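Local coordinates for protein transcriptional activator, putative (Pyrococcus furiosus, PDB 1RTW) that is of unknown function but belongs to the all-helical TenA/THI-4/PqqC family, although described as a putative transcriptional activator, at residues Asn10-Ile13 with Trp14-Phe17; Glu34-Glu37 with Lys38-Val41; Asp43-Phe46 with Val47-Leu51. One frame throughout, in Å; residues are numbered along the deposited sequence.

Contact 1 of 3, residues Asn10-Ile13 with Trp14-Phe17; sequences NENI and WRRF
Trp14 and Asn10 meet one turn apart on the short helix 11-15, near the N-terminus of this all-helical TenA-family fold. Three backbone bonds tie the two segments. The bond from Trp14 N to Asn10 O, 3.1 Å, is almost straight, with an N-H...O angle of 171°. Arg15 N reaches Glu11 O at 2.9 Å from a tilted position. Arg16 N to Ile13 O is a weak i to i+3 bond. Asn10 stands at the N-cap position, but its side chain makes no capping bond. Its ND2 binds Leu6 O instead.

The apolar side of the turn is aromatic. Trp14 CG lies anti to its carbonyl carbon (chi1 -77°), which carries CD1 back to 4.1 Å from Asn10 CB. Phe17 CZ sits over one face of the indole, toward its rim. The indole also packs on Cys127, Lys130 and Ala131 of helix 118-142, while its NE1 bonds to Ser195 OG of helix 181-201. Ile13 touches Lys196 of that same helix. The turn is thus seated on two long helices.

The polar side faces outward. The Arg15 chain is bent at chi3, and its guanidinium comes near the Asn12 amide, with the two planes 68° apart. Glu11 has the opposite charge, but its OE2 stays 4.7 Å from Arg15 NH2. This is too far for a salt bridge, though a mild attraction is likely. A water joins Arg15 to the backbone: it accepts from Arg15 NE at 2.9 Å and donates weakly to Glu11 O.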
loop_
_atom_site.group_PDB
_atom_site.type_symbol
_atom_site.label_atom_id
_atom_site.label_comp_id
_atom_site.label_asym_id
_atom_site.label_seq_id
_atom_site.Cartn_x
_atom_site.Cartn_y
_atom_site.Cartn_z
ATOM N N ASN B 10 23.100 -10.770 -16.083
ATOM C CA ASN B 10 23.141 -9.305 -16.191
ATOM C C ASN B 10 24.580 -8.812 -16.115
ATOM O O ASN B 10 24.822 -7.608 -15.994
ATOM C CB ASN B 10 22.343 -8.618 -15.073
ATOM C CG ASN B 10 20.856 -8.825 -15.198
ATOM O OD1 ASN B 10 20.163 -8.052 -15.848
ATOM N ND2 ASN B 10 20.355 -9.865 -14.557
ATOM N N GLU B 11 25.534 -9.735 -16.215
ATOM C CA GLU B 11 26.947 -9.377 -16.139
ATOM C C GLU B 11 27.345 -8.351 -17.192
ATOM O O GLU B 11 28.275 -7.570 -16.987
ATOM C CB GLU B 11 27.835 -10.624 -16.225
ATOM C CG GLU B 11 27.871 -11.313 -17.589
ATOM C CD GLU B 11 28.717 -12.584 -17.595
ATOM O OE1 GLU B 11 29.162 -13.034 -16.515
ATOM O OE2 GLU B 11 28.931 -13.144 -18.690
ATOM N N ASN B 12 26.598 -8.303 -18.290
ATOM C CA ASN B 12 26.892 -7.352 -19.352
ATOM C C ASN B 12 26.591 -5.924 -18.885
ATOM O O ASN B 12 27.384 -5.008 -19.117
ATOM C CB ASN B 12 26.104 -7.697 -20.623
ATOM C CG ASN B 12 26.929 -7.511 -21.895
ATOM O OD1 ASN B 12 27.098 -8.450 -22.681
ATOM N ND2 ASN B 12 27.448 -6.301 -22.100
ATOM N N ILE B 13 25.476 -5.749 -18.179
ATOM C CA ILE B 13 25.099 -4.436 -17.665
ATOM C C ILE B 13 26.012 -4.027 -16.512
ATOM O O ILE B 13 26.461 -2.886 -16.446
ATOM C CB ILE B 13 23.630 -4.412 -17.189
ATOM C CG1 ILE B 13 22.705 -4.732 -18.365
ATOM C CG2 ILE B 13 23.282 -3.039 -16.600
ATOM C CD1 ILE B 13 21.231 -4.772 -18.000
ATOM N N TRP B 14 26.295 -4.963 -15.609
ATOM C CA TRP B 14 27.167 -4.674 -14.470
ATOM C C TRP B 14 28.579 -4.303 -14.902
ATOM O O TRP B 14 29.219 -3.459 -14.277
ATOM C CB TRP B 14 27.199 -5.851 -13.489
ATOM C CG TRP B 14 25.961 -5.931 -12.641
ATOM C CD1 TRP B 14 24.665 -5.826 -13.070
ATOM C CD2 TRP B 14 25.898 -6.091 -11.220
ATOM N NE1 TRP B 14 23.808 -5.901 -12.006
ATOM C CE2 TRP B 14 24.539 -6.057 -10.851
ATOM C CE3 TRP B 14 26.862 -6.250 -10.214
ATOM C CZ2 TRP B 14 24.111 -6.185 -9.529
ATOM C CZ3 TRP B 14 26.438 -6.378 -8.897
ATOM C CH2 TRP B 14 25.073 -6.339 -8.570
ATOM N N ARG B 15 29.051 -4.920 -15.984
ATOM C CA ARG B 15 30.388 -4.646 -16.501
ATOM C C ARG B 15 30.499 -3.171 -16.866
ATOM O O ARG B 15 31.567 -2.570 -16.732
ATOM C CB ARG B 15 30.689 -5.513 -17.729
ATOM C CG ARG B 15 32.176 -5.733 -17.978
ATOM C CD ARG B 15 32.437 -6.381 -19.329
ATOM N NE ARG B 15 31.720 -7.646 -19.495
ATOM C CZ ARG B 15 30.805 -7.872 -20.438
ATOM N NH1 ARG B 15 30.490 -6.916 -21.304
ATOM N NH2 ARG B 15 30.200 -9.053 -20.511
ATOM N N ARG B 16 29.383 -2.591 -17.305
ATOM C CA ARG B 16 29.344 -1.182 -17.671
ATOM C C ARG B 16 29.592 -0.258 -16.471
ATOM O O ARG B 16 30.016 0.885 -16.656
ATOM C CB ARG B 16 28.040 -0.823 -18.400
ATOM C CG ARG B 16 27.938 -1.326 -19.849
ATOM C CD ARG B 16 26.599 -0.927 -20.466
ATOM N NE ARG B 16 26.414 -1.416 -21.831
ATOM C CZ ARG B 16 25.256 -1.373 -22.488
ATOM N NH1 ARG B 16 24.175 -0.864 -21.905
ATOM N NH2 ARG B 16 25.175 -1.836 -23.730
ATOM N N PHE B 17 29.322 -0.726 -15.249
ATOM C CA PHE B 17 29.619 0.106 -14.076
ATOM C C PHE B 17 30.749 -0.436 -13.192
ATOM O O PHE B 17 31.028 0.086 -12.110
ATOM C CB PHE B 17 28.367 0.494 -13.260
ATOM C CG PHE B 17 27.656 -0.654 -12.586
ATOM C CD1 PHE B 17 28.117 -1.165 -11.377
ATOM C CD2 PHE B 17 26.452 -1.144 -13.103
ATOM C CE1 PHE B 17 27.393 -2.135 -10.684
ATOM C CE2 PHE B 17 25.715 -2.114 -12.423
ATOM C CZ PHE B 17 26.185 -2.609 -11.208
HETATM O O HOH W 1 31.041 -9.603 -17.432
#

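Contact 2 of 3, residues Glu34-Glu37 with Lys38-Val41; sequences ENFE and KWLV
Phe36 and Trp39 lean against each other on one flank of helix 33-60, three residues apart. The two rings meet obliquely. Their planes stand at 44°, with 5.6 Å between the centroids of the phenyl ring and the six-membered indole ring. Phe36 CE1 lies 3.8 Å from both Trp39 CE3 and Trp39 CZ3. Phe36 CG is anti to the backbone N (chi1 177°), and this swings the ring forward along the helix to the next turn.

Leu40 meets the same phenyl ring one position further on. Its CD1 methyl lies beside the CZ-CE2 end of the ring, 3.8 Å from Phe36 CZ. Phe36 thus touches both the i+3 and i+4 side chains. All three residues are buried. Tyr149 stacks on the Phe36 ring, Phe22 meets the Trp39 ring, and Phe152 of helix 150-157 packs on Leu40. Trp39 NE1 is hydrogen-bonded to Tyr132 OH, which anchors the outer part of the indole.

Glu37 and Val41 follow a different flank. Val41 CG2 lies beside the Glu37 carbonyl oxygen, 3.4 Å away, and approaches the Glu37 chain only loosely at CG. Glu34 is exposed and turns from the contact to a salt bridge with Lys32.

Four successive i to i+4 backbone bonds hold these side chains in step. The straightest runs from Val41 N to Glu37 O, at 3.0 Å and 175°. The whole is an amphipathic alpha-helix whose apolar i, i+3, i+4 cluster of Phe36, Trp39 and Leu40 packs against helix 150-157 and Tyr132 of helix 118-142 in the TenA-type helical fold.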
loop_
_atom_site.group_PDB
_atom_site.type_symbol
_atom_site.label_atom_id
_atom_site.label_comp_id
_atom_site.label_asym_id
_atom_site.label_seq_id
_atom_site.Cartn_x
_atom_site.Cartn_y
_atom_site.Cartn_z
ATOM N N GLU B 34 32.363 19.524 -8.915
ATOM C CA GLU B 34 30.990 19.651 -9.406
ATOM C C GLU B 34 30.300 18.321 -9.666
ATOM O O GLU B 34 29.098 18.187 -9.443
ATOM C CB GLU B 34 30.953 20.475 -10.699
ATOM C CG GLU B 34 31.456 21.909 -10.571
ATOM C CD GLU B 34 32.940 21.993 -10.261
ATOM O OE1 GLU B 34 33.751 21.460 -11.051
ATOM O OE2 GLU B 34 33.291 22.581 -9.215
ATOM N N ASN B 35 31.059 17.357 -10.174
ATOM C CA ASN B 35 30.518 16.042 -10.479
ATOM C C ASN B 35 30.192 15.267 -9.206
ATOM O O ASN B 35 29.161 14.601 -9.129
ATOM C CB ASN B 35 31.484 15.272 -11.378
ATOM C CG ASN B 35 31.726 15.978 -12.707
ATOM O OD1 ASN B 35 32.853 16.050 -13.190
ATOM N ND2 ASN B 35 30.663 16.517 -13.295
ATOM N N PHE B 36 31.053 15.387 -8.198
ATOM C CA PHE B 36 30.820 14.716 -6.932
ATOM C C PHE B 36 29.620 15.337 -6.221
ATOM O O PHE B 36 28.812 14.622 -5.620
ATOM C CB PHE B 36 32.046 14.794 -6.012
ATOM C CG PHE B 36 31.816 14.183 -4.667
ATOM C CD1 PHE B 36 31.887 12.801 -4.498
ATOM C CD2 PHE B 36 31.443 14.976 -3.584
ATOM C CE1 PHE B 36 31.580 12.220 -3.276
ATOM C CE2 PHE B 36 31.132 14.401 -2.354
ATOM C CZ PHE B 36 31.200 13.018 -2.205
ATOM N N GLU B 37 29.510 16.662 -6.277
ATOM C CA GLU B 37 28.404 17.351 -5.625
ATOM C C GLU B 37 27.061 16.911 -6.188
ATOM O O GLU B 37 26.126 16.641 -5.433
ATOM C CB GLU B 37 28.556 18.867 -5.736
ATOM C CG GLU B 37 27.377 19.634 -5.147
ATOM C CD GLU B 37 27.644 21.132 -4.948
ATOM O OE1 GLU B 37 28.810 21.527 -4.705
ATOM O OE2 GLU B 37 26.668 21.912 -5.005
ATOM N N LYS B 38 26.974 16.827 -7.509
ATOM C CA LYS B 38 25.744 16.413 -8.167
ATOM C C LYS B 38 25.390 14.977 -7.768
ATOM O O LYS B 38 24.229 14.671 -7.507
ATOM C CB LYS B 38 25.882 16.544 -9.689
ATOM C CG LYS B 38 24.588 16.321 -10.450
ATOM C CD LYS B 38 24.655 16.925 -11.836
ATOM C CE LYS B 38 24.699 18.445 -11.780
ATOM N NZ LYS B 38 23.460 18.998 -11.155
ATOM N N TRP B 39 26.393 14.106 -7.697
ATOM C CA TRP B 39 26.149 12.727 -7.300
ATOM C C TRP B 39 25.651 12.678 -5.860
ATOM O O TRP B 39 24.737 11.927 -5.547
ATOM C CB TRP B 39 27.409 11.860 -7.433
ATOM C CG TRP B 39 27.233 10.511 -6.766
ATOM C CD1 TRP B 39 26.605 9.415 -7.287
ATOM C CD2 TRP B 39 27.595 10.163 -5.420
ATOM N NE1 TRP B 39 26.541 8.415 -6.348
ATOM C CE2 TRP B 39 27.139 8.847 -5.194
ATOM C CE3 TRP B 39 28.253 10.841 -4.383
ATOM C CZ2 TRP B 39 27.317 8.191 -3.962
ATOM C CZ3 TRP B 39 28.430 10.186 -3.157
ATOM C CH2 TRP B 39 27.964 8.875 -2.960
ATOM N N LEU B 40 26.262 13.489 -5.000
ATOM C CA LEU B 40 25.923 13.555 -3.584
ATOM C C LEU B 40 24.463 13.942 -3.354
ATOM O O LEU B 40 23.729 13.227 -2.674
ATOM C CB LEU B 40 26.844 14.555 -2.879
ATOM C CG LEU B 40 26.858 14.550 -1.355
ATOM C CD1 LEU B 40 27.688 13.386 -0.858
ATOM C CD2 LEU B 40 27.428 15.847 -0.846
ATOM N N VAL B 41 24.047 15.068 -3.927
ATOM C CA VAL B 41 22.673 15.562 -3.800
ATOM C C VAL B 41 21.654 14.515 -4.255
ATOM O O VAL B 41 20.637 14.297 -3.604
ATOM C CB VAL B 41 22.478 16.851 -4.642
ATOM C CG1 VAL B 41 21.034 17.270 -4.668
ATOM C CG2 VAL B 41 23.339 17.994 -4.077
#

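Contact 3 of 3, residues Asp43-Phe46 with Val47-Leu51; sequences DYYF and VKNAL
Asn49 lays its amide nitrogen over the ring of Tyr45, and this is the tight part of the contact on helix 33-60. ND2 stands 3.4 Å above the plane and over the ring centre, with ring and amide planes 66° apart. Asn49 CG lies anti to its carbonyl carbon (chi1 -71°), which folds the amide back along the helix. ND2 can then also donate to Tyr45 O at 2.9 Å, a bent bond (134°) from above the carbonyl plane. The backbone Asn49 N reaches that oxygen at 3.3 Å from the opposite face. Phe46 is also buried, with CE2 4.0 Å from Ala50 CB; its ring meets that of Tyr105. A phosphate ion is bound near Ala50.

The other flank is looser and holds a water. Lys48 CE lies 3.9 Å from Tyr44 CE2, and the water donates to Tyr44 OH while accepting a weak bond from Lys48 NZ. Tyr44 OH has a stronger partner in Glu84.

Tyr45 O thus accepts two N-H groups of Asn49. The ND2 bond, with Arg52 NH1 on OD1, holds the amide over the Tyr45 ring, while Lys48 NZ carries a salt bridge to Asp63 of the second subunit.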
loop_
_atom_site.group_PDB
_atom_site.type_symbol
_atom_site.label_atom_id
_atom_site.label_comp_id
_atom_site.label_asym_id
_atom_site.label_seq_id
_atom_site.Cartn_x
_atom_site.Cartn_y
_atom_site.Cartn_z
ATOM N N ASP B 43 22.239 11.082 -4.713
ATOM C CA ASP B 43 22.279 9.819 -4.002
ATOM C C ASP B 43 21.665 9.961 -2.612
ATOM O O ASP B 43 21.094 9.017 -2.080
ATOM C CB ASP B 43 23.695 9.267 -3.918
ATOM C CG ASP B 43 23.709 7.756 -3.850
ATOM O OD1 ASP B 43 23.209 7.112 -4.797
ATOM O OD2 ASP B 43 24.205 7.210 -2.846
ATOM N N TYR B 44 21.763 11.156 -2.039
ATOM C CA TYR B 44 21.196 11.425 -0.722
ATOM C C TYR B 44 19.683 11.241 -0.809
ATOM O O TYR B 44 19.057 10.688 0.099
ATOM C CB TYR B 44 21.533 12.849 -0.292
ATOM C CG TYR B 44 20.948 13.241 1.035
ATOM C CD1 TYR B 44 21.365 12.621 2.208
ATOM C CD2 TYR B 44 20.008 14.261 1.123
ATOM C CE1 TYR B 44 20.868 13.015 3.443
ATOM C CE2 TYR B 44 19.498 14.666 2.353
ATOM C CZ TYR B 44 19.937 14.039 3.506
ATOM O OH TYR B 44 19.453 14.452 4.718
ATOM N N TYR B 45 19.111 11.708 -1.917
ATOM C CA TYR B 45 17.689 11.577 -2.176
ATOM C C TYR B 45 17.361 10.093 -2.356
ATOM O O TYR B 45 16.354 9.604 -1.846
ATOM C CB TYR B 45 17.320 12.325 -3.451
ATOM C CG TYR B 45 15.893 12.128 -3.889
ATOM C CD1 TYR B 45 15.575 11.287 -4.961
ATOM C CD2 TYR B 45 14.866 12.818 -3.267
ATOM C CE1 TYR B 45 14.255 11.150 -5.403
ATOM C CE2 TYR B 45 13.544 12.692 -3.697
ATOM C CZ TYR B 45 13.245 11.858 -4.761
ATOM O OH TYR B 45 11.930 11.749 -5.157
ATOM N N PHE B 46 18.232 9.376 -3.053
ATOM C CA PHE B 46 18.007 7.956 -3.272
ATOM C C PHE B 46 18.042 7.175 -1.957
ATOM O O PHE B 46 17.197 6.329 -1.719
ATOM C CB PHE B 46 19.046 7.378 -4.249
ATOM C CG PHE B 46 18.867 5.904 -4.516
ATOM C CD1 PHE B 46 17.906 5.459 -5.423
ATOM C CD2 PHE B 46 19.587 4.959 -3.793
ATOM C CE1 PHE B 46 17.659 4.091 -5.594
ATOM C CE2 PHE B 46 19.345 3.580 -3.959
ATOM C CZ PHE B 46 18.378 3.150 -4.857
ATOM N N VAL B 47 19.017 7.474 -1.104
ATOM C CA VAL B 47 19.168 6.766 0.171
ATOM C C VAL B 47 17.932 6.921 1.050
ATOM O O VAL B 47 17.447 5.944 1.625
ATOM C CB VAL B 47 20.437 7.236 0.922
ATOM C CG1 VAL B 47 20.463 6.674 2.330
ATOM C CG2 VAL B 47 21.695 6.811 0.151
ATOM N N LYS B 48 17.419 8.146 1.132
ATOM C CA LYS B 48 16.231 8.426 1.929
ATOM C C LYS B 48 15.073 7.544 1.477
ATOM O O LYS B 48 14.381 6.936 2.294
ATOM C CB LYS B 48 15.812 9.902 1.807
ATOM C CG LYS B 48 16.633 10.873 2.652
ATOM C CD LYS B 48 16.082 12.296 2.614
ATOM C CE LYS B 48 16.188 12.904 1.221
ATOM N NZ LYS B 48 15.718 14.319 1.188
ATOM N N ASN B 49 14.891 7.453 0.167
ATOM C CA ASN B 49 13.797 6.671 -0.381
ATOM C C ASN B 49 14.066 5.190 -0.386
ATOM O O ASN B 49 13.140 4.388 -0.397
ATOM C CB ASN B 49 13.442 7.180 -1.760
ATOM C CG ASN B 49 12.769 8.522 -1.699
ATOM O OD1 ASN B 49 11.648 8.633 -1.198
ATOM N ND2 ASN B 49 13.456 9.558 -2.170
ATOM N N ALA B 50 15.342 4.833 -0.353
ATOM C CA ALA B 50 15.728 3.435 -0.318
ATOM C C ALA B 50 15.335 2.897 1.074
ATOM O O ALA B 50 14.989 1.724 1.239
ATOM C CB ALA B 50 17.222 3.310 -0.566
ATOM N N LEU B 51 15.356 3.784 2.061
ATOM C CA LEU B 51 14.974 3.459 3.425
ATOM C C LEU B 51 13.466 3.164 3.452
ATOM O O LEU B 51 13.029 2.210 4.081
ATOM C CB LEU B 51 15.284 4.652 4.329
ATOM C CG LEU B 51 16.360 4.563 5.413
ATOM C CD1 LEU B 51 17.377 3.518 5.105
ATOM C CD2 LEU B 51 16.997 5.928 5.572
HETATM O O HOH W 2 16.561 15.516 4.187
#

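In the fold
The three contacts come in series along the chain, and each is local to one helix. Contact 1 lies on the short helix 11-15. Contacts 2 and 3 both lie on the long helix 33-60, in adjoining turns with centres 14 Å apart. Contact 1 is 23 Å from each of the others, centre to centre, and is on the opposite side of the chain's centre from contact 3. Helix 118-142 links all three: it packs on contacts 1 and 3 and supplies Tyr132 to contact 2. Helix 33-60 runs inward, from contact 2, centred about 16 Å from the chain's centre, to contact 3 at about 9 Å, which also reaches a second subunit of the four-chain assembly.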